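Local coordinates for superoxide dismutase [Cu-Zn] (PDB 7B4O), which probably catalyses the disproportionation of superoxide into oxygen and hydrogen peroxide, captured here with zinc at both the copper and the zinc positions, at residues Lys8-Ile13 against Thr22-Phe27; Thr28-Gly33 against Glu104-Met109; Arg85-Leu90 against Lys108-Glu113. All blocks are in the same frame, centred on the assembly; numbering follows the deposited sequence.

Interaction 1. Residues Lys8-Ile13 against Thr22-Phe27; sequences KAVCVI and TGVITF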
ATOM      1  N   LYS A   8       3.966 -13.815   1.805  1.00 18.23           N
ATOM      2  CA  LYS A   8       4.549 -12.659   2.516  1.00 15.94           C
ATOM      3  C   LYS A   8       3.801 -11.394   2.111  1.00 14.71           C
ATOM      4  O   LYS A   8       3.497 -11.214   0.919  1.00 16.71           O
ATOM      5  CB  LYS A   8       6.040 -12.530   2.196  1.00 19.02           C
ATOM      6  CG  LYS A   8       6.750 -11.380   2.887  1.00 20.30           C
ATOM      7  CD  LYS A   8       8.239 -11.413   2.672  1.00 25.80           C
ATOM      8  CE  LYS A   8       8.908 -10.123   3.093  1.00 28.73           C
ATOM      9  NZ  LYS A   8      10.354 -10.127   2.775  1.00 33.98           N
ATOM     10  N   ALA A   9       3.523 -10.541   3.088  1.00 13.55           N
ATOM     11  CA  ALA A   9       2.964  -9.200   2.841  1.00 11.61           C
ATOM     12  C   ALA A   9       3.866  -8.190   3.528  1.00 10.88           C
ATOM     13  O   ALA A   9       4.494  -8.523   4.542  1.00 11.24           O
ATOM     14  CB  ALA A   9       1.542  -9.094   3.325  1.00 12.62           C
ATOM     15  N   VAL A  10       3.934  -7.005   2.946  1.00 10.79           N
ATOM     16  CA  VAL A  10       4.838  -5.937   3.428  1.00 10.94           C
ATOM     17  C   VAL A  10       4.026  -4.654   3.519  1.00 10.72           C
ATOM     18  O   VAL A  10       3.267  -4.352   2.599  1.00 11.53           O
ATOM     19  CB  VAL A  10       6.056  -5.782   2.504  1.00 11.86           C
ATOM     20  CG1 VAL A  10       6.963  -4.668   3.013  1.00 12.01           C
ATOM     21  CG2 VAL A  10       6.831  -7.081   2.366  1.00 12.81           C
ATOM     22  N   CYS A  11       4.260  -3.892   4.576  1.00 10.52           N
ATOM     23  CA  CYS A  11       3.599  -2.590   4.784  1.00 10.82           C
ATOM     24  C   CYS A  11       4.633  -1.586   5.263  1.00 10.32           C
ATOM     25  O   CYS A  11       5.220  -1.784   6.347  1.00 11.78           O
ATOM     26  CB  CYS A  11       2.487  -2.703   5.809  1.00 11.83           C
ATOM     27  SG  CYS A  11       1.617  -1.145   6.032  1.00 13.81           S
ATOM     28  N   VAL A  12       4.859  -0.564   4.453  1.00  9.96           N
ATOM     29  CA  VAL A  12       5.707   0.581   4.865  1.00 10.32           C
ATOM     30  C   VAL A  12       4.762   1.647   5.400  1.00 10.52           C
ATOM     31  O   VAL A  12       3.806   2.022   4.693  1.00 12.35           O
ATOM     32  CB  VAL A  12       6.571   1.101   3.713  1.00 10.36           C
ATOM     33  CG1 VAL A  12       7.413   2.279   4.173  1.00 11.30           C
ATOM     34  CG2 VAL A  12       7.431  -0.003   3.127  1.00 11.81           C
ATOM     35  N   ILE A  13       4.990   2.081   6.632  1.00 11.43           N
ATOM     36  CA  ILE A  13       4.084   3.112   7.205  1.00 12.46           C
ATOM     37  C   ILE A  13       4.761   4.470   7.149  1.00 12.11           C
ATOM     38  O   ILE A  13       6.011   4.583   7.272  1.00 12.96           O
ATOM     39  CB  ILE A  13       3.532   2.763   8.590  1.00 16.03           C
ATOM     40  CG1 ILE A  13       4.626   2.752   9.646  1.00 17.70           C
ATOM     41  CG2 ILE A  13       2.736   1.463   8.545  1.00 18.45           C
ATOM     42  CD1 ILE A  13       4.065   2.659  11.043  1.00 20.15           C
ATOM     43  N   THR A  22       7.535   6.310  11.367  1.00 11.85           N
ATOM     44  CA  THR A  22       7.899   5.572  10.141  1.00 12.73           C
ATOM     45  C   THR A  22       8.179   4.114  10.503  1.00 12.33           C
ATOM     46  O   THR A  22       8.358   3.808  11.694  1.00 14.42           O
ATOM     47  CB  THR A  22       9.136   6.170   9.463  1.00 14.88           C
ATOM     48  OG1 THR A  22      10.251   6.039  10.355  1.00 17.11           O
ATOM     49  CG2 THR A  22       8.947   7.619   9.086  1.00 17.06           C
ATOM     50  N   GLY A  23       8.232   3.238   9.508  1.00 12.11           N
ATOM     51  CA  GLY A  23       8.713   1.878   9.757  1.00 12.78           C
ATOM     52  C   GLY A  23       8.184   0.892   8.755  1.00 11.50           C
ATOM     53  O   GLY A  23       7.508   1.293   7.776  1.00 12.46           O
ATOM     54  N   VAL A  24       8.504  -0.361   9.011  1.00 10.03           N
ATOM     55  CA  VAL A  24       8.157  -1.485   8.106  1.00 11.45           C
ATOM     56  C   VAL A  24       7.532  -2.589   8.947  1.00 11.02           C
ATOM     57  O   VAL A  24       8.062  -2.921  10.033  1.00 12.23           O
ATOM     58  CB  VAL A  24       9.380  -1.988   7.316  1.00 12.23           C
ATOM     59  CG1 VAL A  24       9.003  -3.123   6.379  1.00 14.45           C
ATOM     60  CG2 VAL A  24      10.068  -0.864   6.557  1.00 14.63           C
ATOM     61  N   ILE A  25       6.449  -3.141   8.419  1.00 12.07           N
ATOM     62  CA  ILE A  25       5.750  -4.307   9.007  1.00 11.95           C
ATOM     63  C   ILE A  25       5.747  -5.412   7.954  1.00 11.34           C
ATOM     64  O   ILE A  25       5.409  -5.126   6.805  1.00 11.88           O
ATOM     65  CB  ILE A  25       4.327  -3.927   9.450  1.00 11.84           C
ATOM     66  CG1 ILE A  25       4.343  -2.722  10.393  1.00 13.64           C
ATOM     67  CG2 ILE A  25       3.632  -5.131  10.070  1.00 13.28           C
ATOM     68  CD1 ILE A  25       3.166  -1.831  10.226  1.00 18.70           C
ATOM     69  N   THR A  26       6.141  -6.612   8.345  1.00 12.67           N
ATOM     70  CA  THR A  26       6.066  -7.793   7.462  1.00 13.06           C
ATOM     71  C   THR A  26       5.140  -8.825   8.088  1.00 12.99           C
ATOM     72  O   THR A  26       5.070  -8.940   9.325  1.00 14.37           O
ATOM     73  CB  THR A  26       7.444  -8.375   7.155  1.00 13.86           C
ATOM     74  OG1 THR A  26       7.971  -8.922   8.359  1.00 16.91           O
ATOM     75  CG2 THR A  26       8.368  -7.343   6.552  1.00 15.42           C
ATOM     76  N   PHE A  27       4.475  -9.555   7.208  1.00 12.48           N
ATOM     77  CA  PHE A  27       3.567 -10.667   7.545  1.00 13.03           C
ATOM     78  C   PHE A  27       4.083 -11.872   6.774  1.00 12.34           C
ATOM     79  O   PHE A  27       4.106 -11.793   5.545  1.00 14.36           O
ATOM     80  CB  PHE A  27       2.133 -10.318   7.147  1.00 13.49           C
ATOM     81  CG  PHE A  27       1.606  -9.031   7.722  1.00 13.65           C
ATOM     82  CD1 PHE A  27       1.814  -7.819   7.082  1.00 14.13           C
ATOM     83  CD2 PHE A  27       0.853  -9.040   8.884  1.00 15.66           C
ATOM     84  CE1 PHE A  27       1.319  -6.644   7.624  1.00 15.10           C
ATOM     85  CE2 PHE A  27       0.328  -7.868   9.402  1.00 17.07           C
ATOM     86  CZ  PHE A  27       0.554  -6.671   8.771  1.00 16.12           C
TER
HETATM   87  O   HOH W   1       8.555   4.669   6.430  1.00 21.07           O
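Lys8-Ile13 and Thr22-Phe27 run antiparallel, their local axes 4.7 Å apart at closest, and the backbone polar groups of alternate residues satisfy one another. Ala9 N donates to Phe27 O at 2.8 Å, nearly straight (164°) and within the carbonyl plane; the return bond brings Phe27 N in from above the plane of the Ala9 carbonyl. Cys11 N meets Ile25 O almost along its C=O axis at 2.8 Å, and Ile25 N answers in the plane of the Cys11 carbonyl. Toward Gly23 the ladder slackens. Ile13 N still reaches Gly23 O at 2.9 Å, but Gly23 N to Ile13 O is weak, 3.4 Å long and bent to 143°. A water compensates, donating to Ile13 O at 2.7 Å and accepting weakly from Gly23 N. The non-hydrogen-bonded pairs Val10-Thr26 and Val12-Val24 alternate with these; Val10 bonds instead to the backbone of Gly150, Val24 to Asp39 and Thr26 to Val37. On one face Phe27 CD1 lies 4.0 Å from Ala9 CB, while the Ile13 and Ile25 side chains cross obliquely, Ile13 CG2 3.7 Å from Ile25 CD1; Met123 packs on Cys11, Ile25 and Phe27. On the other, Val10 and Val12 touch Asp57 and Ser59 of the second subunit. Such a ladder, one face in the core and the other partly covered by that subunit, is the opening beta hairpin of the Cu,Zn superoxide dismutase Greek-key barrel.

Interaction 2. Residues Thr28-Gly33 against Glu104-Met109; sequences TKSDDG and EYIDKM. With ZN (zinc ion), chain G.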
ATOM      1  N   THR A  28       4.470 -12.941   7.464  1.00 13.23           N
ATOM      2  CA  THR A  28       5.052 -14.135   6.805  1.00 14.25           C
ATOM      3  C   THR A  28       4.255 -15.366   7.242  1.00 14.99           C
ATOM      4  O   THR A  28       4.097 -15.562   8.458  1.00 15.32           O
ATOM      5  CB  THR A  28       6.550 -14.236   7.107  1.00 17.19           C
ATOM      6  OG1 THR A  28       7.150 -12.987   6.748  1.00 19.60           O
ATOM      7  CG2 THR A  28       7.212 -15.364   6.347  1.00 20.07           C
ATOM      8  N   LYS A  29       3.775 -16.150   6.278  1.00 18.26           N
ATOM      9  CA  LYS A  29       3.097 -17.431   6.578  1.00 22.27           C
ATOM     10  C   LYS A  29       4.090 -18.292   7.356  1.00 23.55           C
ATOM     11  O   LYS A  29       5.243 -18.379   6.926  1.00 28.50           O
ATOM     12  CB  LYS A  29       2.606 -18.113   5.298  1.00 26.32           C
ATOM     13  CG  LYS A  29       1.589 -19.226   5.517  1.00 32.48           C
ATOM     14  CD  LYS A  29       0.221 -18.728   5.944  1.00 35.40           C
ATOM     15  CE  LYS A  29      -0.682 -19.824   6.469  1.00 41.05           C
ATOM     16  NZ  LYS A  29      -0.269 -20.288   7.818  1.00 43.63           N
ATOM     17  N   SER A  30       3.652 -18.857   8.485  1.00 26.84           N
ATOM     18  CA  SER A  30       4.400 -19.855   9.293  1.00 30.54           C
ATOM     19  C   SER A  30       3.523 -21.097   9.454  1.00 35.62           C
ATOM     20  O   SER A  30       2.331 -21.035   9.088  1.00 32.72           O
ATOM     21  CB  SER A  30       4.819 -19.288  10.624  1.00 35.16           C
ATOM     22  OG  SER A  30       3.686 -19.053  11.446  1.00 40.81           O
ATOM     23  N   ASP A  31       4.094 -22.174   9.999  1.00 40.55           N
ATOM     24  CA  ASP A  31       3.366 -23.444  10.273  1.00 43.37           C
ATOM     25  C   ASP A  31       2.157 -23.141  11.165  1.00 40.99           C
ATOM     26  O   ASP A  31       1.091 -23.729  10.930  1.00 45.34           O
ATOM     27  CB  ASP A  31       4.260 -24.517  10.897  1.00 52.01           C
ATOM     28  CG  ASP A  31       5.258 -24.031  11.936  1.00 62.32           C
ATOM     29  OD1 ASP A  31       4.982 -23.016  12.611  1.00 71.29           O
ATOM     30  OD2 ASP A  31       6.311 -24.680  12.056  1.00 72.32           O
ATOM     31  N   ASP A  32       2.329 -22.244  12.137  1.00 35.84           N
ATOM     32  CA  ASP A  32       1.378 -21.992  13.253  1.00 36.52           C
ATOM     33  C   ASP A  32       0.486 -20.774  12.971  1.00 29.29           C
ATOM     34  O   ASP A  32      -0.327 -20.451  13.855  1.00 34.33           O
ATOM     35  CB  ASP A  32       2.100 -21.859  14.598  1.00 45.59           C
ATOM     36  CG  ASP A  32       3.313 -20.944  14.625  1.00 52.53           C
ATOM     37  OD1 ASP A  32       3.622 -20.343  13.579  1.00 59.30           O
ATOM     38  OD2 ASP A  32       3.944 -20.848  15.700  1.00 66.79           O
ATOM     39  N   GLY A  33       0.622 -20.115  11.816  1.00 23.87           N
ATOM     40  CA  GLY A  33      -0.216 -18.954  11.450  1.00 22.33           C
ATOM     41  C   GLY A  33       0.546 -17.949  10.607  1.00 19.16           C
ATOM     42  O   GLY A  33       1.205 -18.353   9.650  1.00 24.11           O
ATOM     43  N   GLU A 104       6.847  -8.640  17.534  1.00 13.61           N
ATOM     44  CA  GLU A 104       6.825  -9.947  16.845  1.00 14.43           C
ATOM     45  C   GLU A 104       5.794 -10.816  17.551  1.00 13.99           C
ATOM     46  O   GLU A 104       5.894 -10.983  18.765  1.00 16.23           O
ATOM     47  CB  GLU A 104       8.227 -10.545  16.920  1.00 20.60           C
ATOM     48  CG  GLU A 104       8.459 -11.771  16.103  1.00 24.38           C
ATOM     49  CD  GLU A 104       9.904 -12.223  16.262  1.00 31.97           C
ATOM     50  OE1 GLU A 104      10.102 -13.443  16.226  1.00 38.42           O
ATOM     51  OE2 GLU A 104      10.823 -11.345  16.459  1.00 25.74           O
ATOM     52  N   TYR A 105       4.839 -11.356  16.811  1.00 13.81           N
ATOM     53  CA  TYR A 105       3.907 -12.362  17.378  1.00 15.13           C
ATOM     54  C   TYR A 105       3.303 -13.145  16.215  1.00 14.74           C
ATOM     55  O   TYR A 105       3.395 -12.714  15.048  1.00 15.68           O
ATOM     56  CB  TYR A 105       2.853 -11.716  18.284  1.00 16.18           C
ATOM     57  CG  TYR A 105       1.656 -11.171  17.557  1.00 17.76           C
ATOM     58  CD1 TYR A 105       1.701  -9.951  16.907  1.00 19.68           C
ATOM     59  CD2 TYR A 105       0.477 -11.897  17.492  1.00 16.99           C
ATOM     60  CE1 TYR A 105       0.605  -9.464  16.219  1.00 20.56           C
ATOM     61  CE2 TYR A 105      -0.632 -11.419  16.818  1.00 17.23           C
ATOM     62  CZ  TYR A 105      -0.568 -10.196  16.181  1.00 19.59           C
ATOM     63  OH  TYR A 105      -1.639  -9.706  15.503  1.00 20.20           O
ATOM     64  N   ILE A 106       2.705 -14.278  16.558  1.00 14.85           N
ATOM     65  CA  ILE A 106       2.032 -15.188  15.599  1.00 15.31           C
ATOM     66  C   ILE A 106       0.527 -14.939  15.688  1.00 14.59           C
ATOM     67  O   ILE A 106      -0.071 -15.182  16.765  1.00 16.92           O
ATOM     68  CB  ILE A 106       2.380 -16.653  15.905  1.00 19.41           C
ATOM     69  CG1 ILE A 106       3.890 -16.900  15.903  1.00 22.78           C
ATOM     70  CG2 ILE A 106       1.644 -17.561  14.941  1.00 20.96           C
ATOM     71  CD1 ILE A 106       4.581 -16.511  14.617  1.00 26.69           C
ATOM     72  N   ASP A 107      -0.049 -14.489  14.585  1.00 14.59           N
ATOM     73  CA  ASP A 107      -1.499 -14.242  14.451  1.00 14.60           C
ATOM     74  C   ASP A 107      -2.122 -15.439  13.735  1.00 15.36           C
ATOM     75  O   ASP A 107      -1.616 -15.850  12.697  1.00 16.19           O
ATOM     76  CB  ASP A 107      -1.747 -12.921  13.730  1.00 15.17           C
ATOM     77  CG  ASP A 107      -3.188 -12.483  13.860  1.00 17.33           C
ATOM     78  OD1 ASP A 107      -4.048 -13.105  13.211  1.00 15.57           O
ATOM     79  OD2 ASP A 107      -3.434 -11.540  14.595  1.00 18.41           O
ATOM     80  N   LYS A 108      -3.199 -15.988  14.298  1.00 14.92           N
ATOM     81  CA  LYS A 108      -3.858 -17.212  13.776  1.00 15.71           C
ATOM     82  C   LYS A 108      -5.092 -16.851  12.942  1.00 16.02           C
ATOM     83  O   LYS A 108      -5.757 -17.777  12.467  1.00 19.22           O
ATOM     84  CB  LYS A 108      -4.209 -18.125  14.951  1.00 20.37           C
ATOM     85  CG  LYS A 108      -2.993 -18.675  15.680  1.00 25.41           C
ATOM     86  CD  LYS A 108      -3.283 -19.909  16.511  1.00 30.05           C
ATOM     87  CE  LYS A 108      -2.036 -20.694  16.855  1.00 34.85           C
ATOM     88  NZ  LYS A 108      -1.659 -21.639  15.774  1.00 38.37           N
ATOM     89  N   MET A 109      -5.384 -15.566  12.746  1.00 15.77           N
ATOM     90  CA  MET A 109      -6.619 -15.111  12.055  1.00 17.87           C
ATOM     91  C   MET A 109      -6.309 -14.453  10.704  1.00 16.82           C
ATOM     92  O   MET A 109      -7.125 -14.584   9.785  1.00 19.81           O
ATOM     93  CB  MET A 109      -7.399 -14.130  12.935  1.00 20.30           C
ATOM     94  CG  MET A 109      -7.895 -14.756  14.214  1.00 21.15           C
ATOM     95  SD  MET A 109      -9.350 -13.910  14.821  1.00 23.39           S
ATOM     96  CE  MET A 109      -9.833 -14.965  16.194  1.00 25.43           C
TER
HETATM   97 ZN    ZN G 203      11.717  -9.812  17.798  0.50 24.74          ZN
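One hydrogen bond joins Thr28-Gly33 directly to Glu104-Met109: Lys108 NZ donates to Asp32 O at 2.6 Å, in the carbonyl plane and on a lone pair. A bend at the end of the lysine (chi4 -85°) brings the amine to the carbonyl, whereas Asp32 OD2 stays 5.7 Å from NZ. Within the first segment, Ser30 OG gives Asp32 OD1 a very short bond of 2.5 Å, nearly along the C-O axis. The type I turn Ser30-Gly33 is closed weakly by Gly33 N to Ser30 O; the return bond, Ser30 N to Gly33 O, is firm at 2.8 Å, and Lys29 NZ adds a second bond to that oxygen. Packing is modest: Ile106 crosses Asp32 at about a right angle, its CG2 lying 3.7 Å from Asp32 OD1. A side chain at Gly33 would clash with Asp107 O. An alanine in place of Asp32 would remove the acceptor of Ser30 OG and the carboxylate against Ile106, and would probably loosen the turn. On the other segment, Asp107 OD1 receives Met109 N at 2.8 Å, an Asx turn, while Tyr105 OH donates to the anti lone pair of OD2. The metal contact is separate: Glu104 OE2 binds a surface zinc at 2.2 Å together with His102. The turn is the tight connection of the Greek-key barrel's beta hairpin 22-30/33-41, packed against the end of strand 101-107.

Interaction 3. Residues Arg85-Leu90 against Lys108-Glu113; sequences RHIGDL and KMIVFE. With ZN (zinc ion), chain F.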
ATOM      1  N   ARG A  85     -12.794 -10.682  18.480  1.00 15.27           N
ATOM      2  CA  ARG A  85     -11.894  -9.637  17.944  1.00 13.80           C
ATOM      3  C   ARG A  85     -12.217  -9.381  16.476  1.00 14.06           C
ATOM      4  O   ARG A  85     -12.780 -10.252  15.802  1.00 15.01           O
ATOM      5  CB  ARG A  85     -10.423 -10.026  18.109  1.00 13.63           C
ATOM      6  CG  ARG A  85     -10.007 -11.247  17.304  1.00 14.80           C
ATOM      7  CD  ARG A  85      -8.501 -11.425  17.270  1.00 14.65           C
ATOM      8  NE  ARG A  85      -7.895 -10.829  16.074  1.00 13.99           N
ATOM      9  CZ  ARG A  85      -6.700 -11.143  15.601  1.00 13.78           C
ATOM     10  NH1 ARG A  85      -5.941 -12.022  16.234  1.00 16.17           N
ATOM     11  NH2 ARG A  85      -6.271 -10.589  14.485  1.00 14.53           N
ATOM     12  N   HIS A  86     -11.832  -8.202  16.007  1.00 13.26           N
ATOM     13  CA  HIS A  86     -11.759  -7.864  14.573  1.00 12.38           C
ATOM     14  C   HIS A  86     -10.532  -8.568  13.992  1.00 12.25           C
ATOM     15  O   HIS A  86      -9.542  -8.734  14.726  1.00 12.62           O
ATOM     16  CB  HIS A  86     -11.607  -6.347  14.401  1.00 12.54           C
ATOM     17  CG  HIS A  86     -12.717  -5.555  14.994  1.00 12.88           C
ATOM     18  ND1 HIS A  86     -12.529  -4.327  15.578  1.00 13.12           N
ATOM     19  CD2 HIS A  86     -14.037  -5.819  15.095  1.00 13.22           C
ATOM     20  CE1 HIS A  86     -13.698  -3.864  15.975  1.00 13.89           C
ATOM     21  NE2 HIS A  86     -14.625  -4.756  15.702  1.00 13.51           N
ATOM     22  N   ILE A  87     -10.590  -8.968  12.727  1.00 13.05           N
ATOM     23  CA  ILE A  87      -9.377  -9.473  12.031  1.00 12.97           C
ATOM     24  C   ILE A  87      -8.254  -8.444  12.235  1.00 12.89           C
ATOM     25  O   ILE A  87      -7.109  -8.847  12.487  1.00 13.27           O
ATOM     26  CB  ILE A  87      -9.641  -9.755  10.546  1.00 14.49           C
ATOM     27  CG1 ILE A  87     -10.679 -10.861  10.335  1.00 16.34           C
ATOM     28  CG2 ILE A  87      -8.334 -10.085   9.844  1.00 14.85           C
ATOM     29  CD1 ILE A  87     -10.369 -12.169  11.029  1.00 17.89           C
ATOM     30  N   GLY A  88      -8.585  -7.157  12.188  1.00 12.49           N
ATOM     31  CA  GLY A  88      -7.560  -6.093  12.257  1.00 12.84           C
ATOM     32  C   GLY A  88      -7.020  -5.820  13.653  1.00 12.49           C
ATOM     33  O   GLY A  88      -6.207  -4.881  13.789  1.00 13.92           O
ATOM     34  N   ASP A  89      -7.453  -6.535  14.691  1.00 12.05           N
ATOM     35  CA  ASP A  89      -7.065  -6.228  16.091  1.00 12.04           C
ATOM     36  C   ASP A  89      -5.716  -6.853  16.427  1.00 13.21           C
ATOM     37  O   ASP A  89      -5.675  -7.962  16.971  1.00 14.97           O
ATOM     38  CB  ASP A  89      -8.162  -6.653  17.067  1.00 12.62           C
ATOM     39  CG  ASP A  89      -9.401  -5.790  16.957  1.00 12.52           C
ATOM     40  OD1 ASP A  89      -9.323  -4.695  16.316  1.00 13.62           O
ATOM     41  OD2 ASP A  89     -10.442  -6.214  17.510  1.00 13.25           O
ATOM     42  N   LEU A  90      -4.623  -6.145  16.104  1.00 12.02           N
ATOM     43  CA  LEU A  90      -3.250  -6.646  16.341  1.00 11.70           C
ATOM     44  C   LEU A  90      -2.686  -6.047  17.641  1.00 12.61           C
ATOM     45  O   LEU A  90      -1.493  -6.209  17.868  1.00 14.28           O
ATOM     46  CB  LEU A  90      -2.351  -6.320  15.143  1.00 13.22           C
ATOM     47  CG  LEU A  90      -2.902  -6.648  13.756  1.00 14.91           C
ATOM     48  CD1 LEU A  90      -1.796  -6.545  12.721  1.00 15.58           C
ATOM     49  CD2 LEU A  90      -3.549  -8.027  13.668  1.00 15.90           C
ATOM     50  N   LYS A 108      -3.199 -15.988  14.298  1.00 14.92           N
ATOM     51  CA  LYS A 108      -3.858 -17.212  13.776  1.00 15.71           C
ATOM     52  C   LYS A 108      -5.092 -16.851  12.942  1.00 16.02           C
ATOM     53  O   LYS A 108      -5.757 -17.777  12.467  1.00 19.22           O
ATOM     54  CB  LYS A 108      -4.209 -18.125  14.951  1.00 20.37           C
ATOM     55  CG  LYS A 108      -2.993 -18.675  15.680  1.00 25.41           C
ATOM     56  CD  LYS A 108      -3.283 -19.909  16.511  1.00 30.05           C
ATOM     57  CE  LYS A 108      -2.036 -20.694  16.855  1.00 34.85           C
ATOM     58  NZ  LYS A 108      -1.659 -21.639  15.774  1.00 38.37           N
ATOM     59  N   MET A 109      -5.384 -15.566  12.746  1.00 15.77           N
ATOM     60  CA  MET A 109      -6.619 -15.111  12.055  1.00 17.87           C
ATOM     61  C   MET A 109      -6.309 -14.453  10.704  1.00 16.82           C
ATOM     62  O   MET A 109      -7.125 -14.584   9.785  1.00 19.81           O
ATOM     63  CB  MET A 109      -7.399 -14.130  12.935  1.00 20.30           C
ATOM     64  CG  MET A 109      -7.895 -14.756  14.214  1.00 21.15           C
ATOM     65  SD  MET A 109      -9.350 -13.910  14.821  1.00 23.39           S
ATOM     66  CE  MET A 109      -9.833 -14.965  16.194  1.00 25.43           C
ATOM     67  N   ILE A 110      -5.188 -13.742  10.574  1.00 17.71           N
ATOM     68  CA  ILE A 110      -4.923 -12.971   9.326  1.00 19.80           C
ATOM     69  C   ILE A 110      -4.483 -13.937   8.211  1.00 17.61           C
ATOM     70  O   ILE A 110      -3.721 -14.893   8.480  1.00 20.71           O
ATOM     71  CB  ILE A 110      -3.952 -11.799   9.577  1.00 23.06           C
ATOM     72  CG1 ILE A 110      -2.569 -12.245  10.044  1.00 23.75           C
ATOM     73  CG2 ILE A 110      -4.570 -10.804  10.553  1.00 23.50           C
ATOM     74  CD1 ILE A 110      -1.721 -11.082  10.527  1.00 23.44           C
ATOM     75  N   VAL A 111      -4.993 -13.711   7.001  1.00 16.73           N
ATOM     76  CA  VAL A 111      -4.657 -14.513   5.785  1.00 18.09           C
ATOM     77  C   VAL A 111      -4.396 -13.560   4.615  1.00 17.07           C
ATOM     78  O   VAL A 111      -4.670 -12.349   4.759  1.00 15.34           O
ATOM     79  CB  VAL A 111      -5.765 -15.528   5.449  1.00 20.89           C
ATOM     80  CG1 VAL A 111      -5.955 -16.545   6.567  1.00 24.85           C
ATOM     81  CG2 VAL A 111      -7.080 -14.843   5.139  1.00 19.15           C
ATOM     82  N   PHE A 112      -3.897 -14.092   3.497  1.00 17.46           N
ATOM     83  CA  PHE A 112      -3.496 -13.306   2.303  1.00 18.45           C
ATOM     84  C   PHE A 112      -4.413 -13.585   1.109  1.00 18.45           C
ATOM     85  O   PHE A 112      -4.110 -13.090   0.009  1.00 22.18           O
ATOM     86  CB  PHE A 112      -2.047 -13.608   1.919  1.00 19.06           C
ATOM     87  CG  PHE A 112      -1.042 -13.404   3.027  1.00 19.97           C
ATOM     88  CD1 PHE A 112      -1.087 -12.283   3.842  1.00 20.04           C
ATOM     89  CD2 PHE A 112      -0.042 -14.333   3.253  1.00 21.89           C
ATOM     90  CE1 PHE A 112      -0.166 -12.114   4.865  1.00 22.07           C
ATOM     91  CE2 PHE A 112       0.882 -14.152   4.271  1.00 22.48           C
ATOM     92  CZ  PHE A 112       0.821 -13.047   5.078  1.00 18.44           C
ATOM     93  N   GLU A 113      -5.487 -14.353   1.290  1.00 20.73           N
ATOM     94  CA  GLU A 113      -6.413 -14.686   0.173  1.00 24.17           C
ATOM     95  C   GLU A 113      -7.838 -14.773   0.719  1.00 23.64           C
ATOM     96  O   GLU A 113      -7.976 -15.003   1.925  1.00 26.16           O
ATOM     97  CB  GLU A 113      -5.973 -15.969  -0.534  1.00 29.16           C
ATOM     98  CG  GLU A 113      -5.907 -17.182   0.369  1.00 35.89           C
ATOM     99  CD  GLU A 113      -5.751 -18.496  -0.384  1.00 42.29           C
ATOM    100  OE1 GLU A 113      -6.372 -19.503   0.029  1.00 54.26           O
ATOM    101  OE2 GLU A 113      -5.023 -18.504  -1.398  1.00 47.98           O
TER
HETATM  102 ZN    ZN F 202     -10.878  -3.578  16.463  1.00 13.24          ZN
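The flat guanidinium of Arg85 lies between a sulfur and a carbonyl oxygen. Met109, reaching it tip to tip, puts SD 3.5 Å above one face, offset toward the rim, while Asp89 O sits over the centre of the opposite face. The methionine also meets the aliphatic part of the arginine, SD to Arg85 CD at 3.6 Å. Two bonds in the guanidinium plane fix its rotation: NE to His86 O, almost straight at 176°, and NH2 to Ile87 O at 2.8 Å, each donor lying above the plane of its carbonyl. The carbonyls so gripped belong to the type I turn His86-Asp89, whose end residues supply His86 ND1 (2.0 Å) and Asp89 OD1 (1.9 Å) to a zinc completed by His69 and His77, the zinc site of the Cu,Zn superoxide dismutase fold. Arg85 is thus a second-shell residue tied to the backbone of that turn, and Asp89 OD2 in turn accepts from His86 N. Beside the arginine, Ile87 and Ile110 cross obliquely, their CG2 methyls 3.9 Å apart. Ile87 CD1 rests on Met109 CB at 4.0 Å, and Leu90 CD2 approaches the same Ile110 methyl from the far end of the 85-90 segment. Ile52 of strand 46-53 packs against both Leu90 and Ile110.

Overall arrangement
Interaction 1 closes before the other two open; interactions 2 and 3 end on the same part of the chain. Interactions 1 and 2 share strand 22-30 and have centres about 15 Å apart. Interactions 2 and 3, about 10 Å apart between centres, share Lys108 and Met109 and are tied by a salt bridge from Arg85 NH2 to Asp107 OD2 (3.0 Å), which links the backbone turn at the zinc site to the end of strand 101-107. Phe27 of interaction 1 closes the circuit through the core, its CD2 lying 3.7 Å from Ile110 CD1 of interaction 3. Of the three, interaction 3 alone supplies ligands to the active-site region: its zinc shares His69 with the zinc held by His51, His53 and His126, by family the copper position.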